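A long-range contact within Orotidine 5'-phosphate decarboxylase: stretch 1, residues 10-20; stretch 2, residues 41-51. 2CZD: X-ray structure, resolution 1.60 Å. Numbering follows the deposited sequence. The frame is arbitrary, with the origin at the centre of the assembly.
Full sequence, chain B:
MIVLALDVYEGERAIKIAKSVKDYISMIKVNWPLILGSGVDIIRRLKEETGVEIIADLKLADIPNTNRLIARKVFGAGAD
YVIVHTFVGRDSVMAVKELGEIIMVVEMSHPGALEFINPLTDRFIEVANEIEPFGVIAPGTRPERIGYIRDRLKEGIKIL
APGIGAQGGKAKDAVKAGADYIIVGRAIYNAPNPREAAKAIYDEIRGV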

# COMPACT_ATOMS: atom_id res chain seq x y z
N GLU B 10 -1.52 -15.00 14.03
CA GLU B 10 -0.73 -15.92 14.83
C GLU B 10 -0.32 -16.98 13.82
O GLU B 10 -1.08 -17.91 13.52
CB GLU B 10 -1.58 -16.53 15.93
CG GLU B 10 -0.77 -17.31 16.93
CD GLU B 10 -1.56 -17.61 18.19
OE1 GLU B 10 -2.35 -16.73 18.62
OE2 GLU B 10 -1.38 -18.70 18.77
N GLY B 11 0.88 -16.82 13.27
CA GLY B 11 1.40 -17.73 12.27
C GLY B 11 1.05 -19.21 12.36
O GLY B 11 0.49 -19.78 11.42
N GLU B 12 1.38 -19.84 13.48
CA GLU B 12 1.09 -21.26 13.64
C GLU B 12 -0.41 -21.57 13.54
O GLU B 12 -0.79 -22.54 12.90
CB GLU B 12 1.62 -21.77 14.99
CG GLU B 12 3.13 -21.73 15.11
CD GLU B 12 3.82 -22.53 14.01
OE1 GLU B 12 3.49 -23.72 13.83
OE2 GLU B 12 4.72 -21.97 13.34
N ARG B 13 -1.24 -20.74 14.15
CA ARG B 13 -2.68 -20.96 14.11
C ARG B 13 -3.21 -20.77 12.69
O ARG B 13 -4.04 -21.55 12.21
CB ARG B 13 -3.40 -20.01 15.06
CG ARG B 13 -4.85 -20.39 15.29
CD ARG B 13 -5.40 -19.74 16.56
NE ARG B 13 -5.87 -18.38 16.34
CZ ARG B 13 -7.07 -18.08 15.83
NH1 ARG B 13 -7.42 -16.81 15.66
NH2 ARG B 13 -7.92 -19.05 15.51
N ALA B 14 -2.73 -19.73 12.02
CA ALA B 14 -3.17 -19.46 10.65
C ALA B 14 -2.92 -20.66 9.73
O ALA B 14 -3.78 -21.04 8.94
CB ALA B 14 -2.46 -18.24 10.11
N ILE B 15 -1.74 -21.26 9.85
CA ILE B 15 -1.37 -22.41 9.03
C ILE B 15 -2.27 -23.61 9.34
O ILE B 15 -2.71 -24.31 8.44
CB ILE B 15 0.12 -22.77 9.23
CG1 ILE B 15 0.99 -21.64 8.68
CG2 ILE B 15 0.45 -24.09 8.57
CD1 ILE B 15 2.47 -21.84 8.94
N LYS B 16 -2.54 -23.82 10.63
CA LYS B 16 -3.40 -24.92 11.05
C LYS B 16 -4.80 -24.77 10.49
O LYS B 16 -5.39 -25.72 10.01
CB LYS B 16 -3.46 -25.00 12.58
CG LYS B 16 -2.18 -25.51 13.21
CD LYS B 16 -2.34 -25.74 14.71
CE LYS B 16 -1.08 -26.38 15.31
NZ LYS B 16 0.12 -25.52 15.12
N ILE B 17 -5.33 -23.55 10.56
CA ILE B 17 -6.67 -23.29 10.04
C ILE B 17 -6.71 -23.48 8.53
O ILE B 17 -7.62 -24.11 8.00
CB ILE B 17 -7.14 -21.86 10.42
CG1 ILE B 17 -7.35 -21.78 11.93
CG2 ILE B 17 -8.42 -21.50 9.69
CD1 ILE B 17 -7.67 -20.38 12.44
N ALA B 18 -5.71 -22.96 7.82
CA ALA B 18 -5.70 -23.11 6.37
C ALA B 18 -5.66 -24.58 5.95
O ALA B 18 -6.34 -24.99 5.02
CB ALA B 18 -4.51 -22.34 5.76
N LYS B 19 -4.85 -25.37 6.65
CA LYS B 19 -4.75 -26.79 6.32
C LYS B 19 -6.07 -27.50 6.57
O LYS B 19 -6.46 -28.39 5.80
CB LYS B 19 -3.65 -27.44 7.17
CG LYS B 19 -3.23 -28.81 6.65
CD LYS B 19 -4.29 -29.89 6.94
CE LYS B 19 -4.30 -30.95 5.84
NZ LYS B 19 -4.72 -30.34 4.53
N SER B 20 -6.77 -27.11 7.62
CA SER B 20 -8.03 -27.75 7.96
C SER B 20 -9.16 -27.46 6.98
O SER B 20 -10.03 -28.30 6.75
CB SER B 20 -8.47 -27.33 9.37
OG SER B 20 -9.66 -28.01 9.74
N ASP B 41 7.95 -14.54 4.76
CA ASP B 41 8.07 -15.99 4.60
C ASP B 41 6.82 -16.77 5.04
O ASP B 41 6.73 -17.98 4.80
CB ASP B 41 9.29 -16.54 5.37
CG ASP B 41 10.59 -16.29 4.64
OD1 ASP B 41 10.64 -16.49 3.41
OD2 ASP B 41 11.59 -15.92 5.29
N ILE B 42 5.87 -16.09 5.68
CA ILE B 42 4.64 -16.77 6.07
C ILE B 42 3.98 -17.22 4.77
O ILE B 42 3.24 -18.21 4.72
CB ILE B 42 3.66 -15.82 6.87
CG1 ILE B 42 2.44 -16.59 7.36
CG2 ILE B 42 3.16 -14.68 5.98
CD1 ILE B 42 2.74 -17.66 8.38
N ILE B 43 4.23 -16.48 3.70
CA ILE B 43 3.65 -16.85 2.42
C ILE B 43 4.24 -18.18 1.92
O ILE B 43 3.51 -19.03 1.43
CB ILE B 43 3.88 -15.75 1.36
CG1 ILE B 43 3.05 -14.52 1.72
CG2 ILE B 43 3.48 -16.23 -0.02
CD1 ILE B 43 3.40 -13.29 0.89
N ARG B 44 5.55 -18.35 2.05
CA ARG B 44 6.17 -19.58 1.59
C ARG B 44 5.77 -20.73 2.50
O ARG B 44 5.54 -21.85 2.02
CB ARG B 44 7.70 -19.48 1.54
CG ARG B 44 8.40 -20.78 1.08
CD ARG B 44 8.05 -21.20 -0.38
NE ARG B 44 8.61 -20.29 -1.39
CZ ARG B 44 8.24 -20.27 -2.66
NH1 ARG B 44 7.31 -21.12 -3.10
NH2 ARG B 44 8.78 -19.41 -3.51
N ARG B 45 5.67 -20.46 3.79
CA ARG B 45 5.28 -21.50 4.73
C ARG B 45 3.88 -22.00 4.35
O ARG B 45 3.63 -23.21 4.28
CB ARG B 45 5.25 -20.97 6.17
CG ARG B 45 6.59 -20.50 6.70
CD ARG B 45 6.41 -19.79 8.04
NE ARG B 45 5.71 -20.65 8.99
CZ ARG B 45 5.34 -20.29 10.21
NH1 ARG B 45 5.59 -19.06 10.65
NH2 ARG B 45 4.73 -21.17 11.00
N LEU B 46 2.97 -21.05 4.09
CA LEU B 46 1.61 -21.40 3.71
C LEU B 46 1.61 -22.18 2.39
O LEU B 46 0.92 -23.19 2.27
CB LEU B 46 0.75 -20.13 3.57
CG LEU B 46 0.26 -19.44 4.86
CD1 LEU B 46 -0.26 -18.03 4.53
CD2 LEU B 46 -0.84 -20.29 5.51
N LYS B 47 2.41 -21.74 1.42
CA LYS B 47 2.45 -22.44 0.14
C LYS B 47 2.96 -23.88 0.32
O LYS B 47 2.40 -24.81 -0.25
CB LYS B 47 3.34 -21.70 -0.86
CG LYS B 47 3.47 -22.38 -2.22
CD LYS B 47 2.09 -22.67 -2.84
CE LYS B 47 1.29 -21.40 -3.17
NZ LYS B 47 1.90 -20.65 -4.31
N GLU B 48 4.02 -24.04 1.10
CA GLU B 48 4.59 -25.37 1.32
C GLU B 48 3.68 -26.28 2.14
O GLU B 48 3.56 -27.48 1.86
CB GLU B 48 5.95 -25.24 2.01
CG GLU B 48 7.04 -24.60 1.15
CD GLU B 48 7.49 -25.49 0.01
OE1 GLU B 48 7.71 -26.70 0.25
OE2 GLU B 48 7.64 -24.98 -1.12
N GLU B 49 3.03 -25.70 3.14
CA GLU B 49 2.14 -26.45 4.03
C GLU B 49 0.78 -26.84 3.47
O GLU B 49 0.26 -27.90 3.81
CB GLU B 49 1.92 -25.67 5.32
CG GLU B 49 3.12 -25.61 6.25
CD GLU B 49 3.40 -26.95 6.87
OE1 GLU B 49 2.49 -27.49 7.54
OE2 GLU B 49 4.53 -27.47 6.69
N THR B 50 0.20 -26.00 2.61
CA THR B 50 -1.14 -26.25 2.08
C THR B 50 -1.28 -26.50 0.58
O THR B 50 -2.27 -27.09 0.15
CB THR B 50 -2.07 -25.06 2.39
OG1 THR B 50 -1.78 -23.99 1.47
CG2 THR B 50 -1.86 -24.56 3.81
N GLY B 51 -0.34 -26.02 -0.22
CA GLY B 51 -0.44 -26.21 -1.66
C GLY B 51 -1.62 -25.44 -2.25
O GLY B 51 -2.03 -25.68 -3.39

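The one polar tie between these two helices is a salt bridge that is also a hydrogen bond, Arg-45 NH2 to Glu-12 OE2 at 2.5 Å. It is very short, and the N-H...O angle of 121° is well bent. The carboxylate approaches the guanidinium at its edge, near its plane. Glu-12 starts from a CA-to-CB bond directed away from the second helix, and its m, m rotamer brings the carboxylate back; Arg-45 starts toward the first helix and spans the gap with an m, t, p chain. Long, flexible side chains suit this border, where their charged ends can stay near solvent.

The same arginine crowds the apolar centre, its NH2 3.1 Å from Ile-15 CD1. Ile-15 is the knob of the contact, set among Ile-42, Arg-45, Leu-46 and Glu-49, and it loses 99 Å² to the other helix, the largest share of any residue. Its CB points sideways, but the m, t rotamer carries CD1 to 4.2 Å from Ile-42 CD1, while CG1 lies 3.9 Å from Leu-46 CD2. On the exposed side, Glu-49 packs beside the knob, its CG 3.8 Å from Ile-15 CG2.

The helices run roughly parallel, crossing at -32° with axes 9.9 Å apart at closest approach, and the paired CA atoms draw together from 7.1 Å at Gly-11 and Ile-42 to 5.6 Å at Lys-19 and Thr-50. Ala-18 and Thr-50 pack together at the narrow end. Ala-18 CB lies 4.2 Å from Leu-46 CD2 and 4.0 Å from Thr-50 CG2. Buried Thr-50 turns CG2 to Ala-18, while its OG1 donates to Leu-46 O at 2.9 Å. At the wide end, Gly-11 CA rests 4.1 Å from Ile-42 CD1.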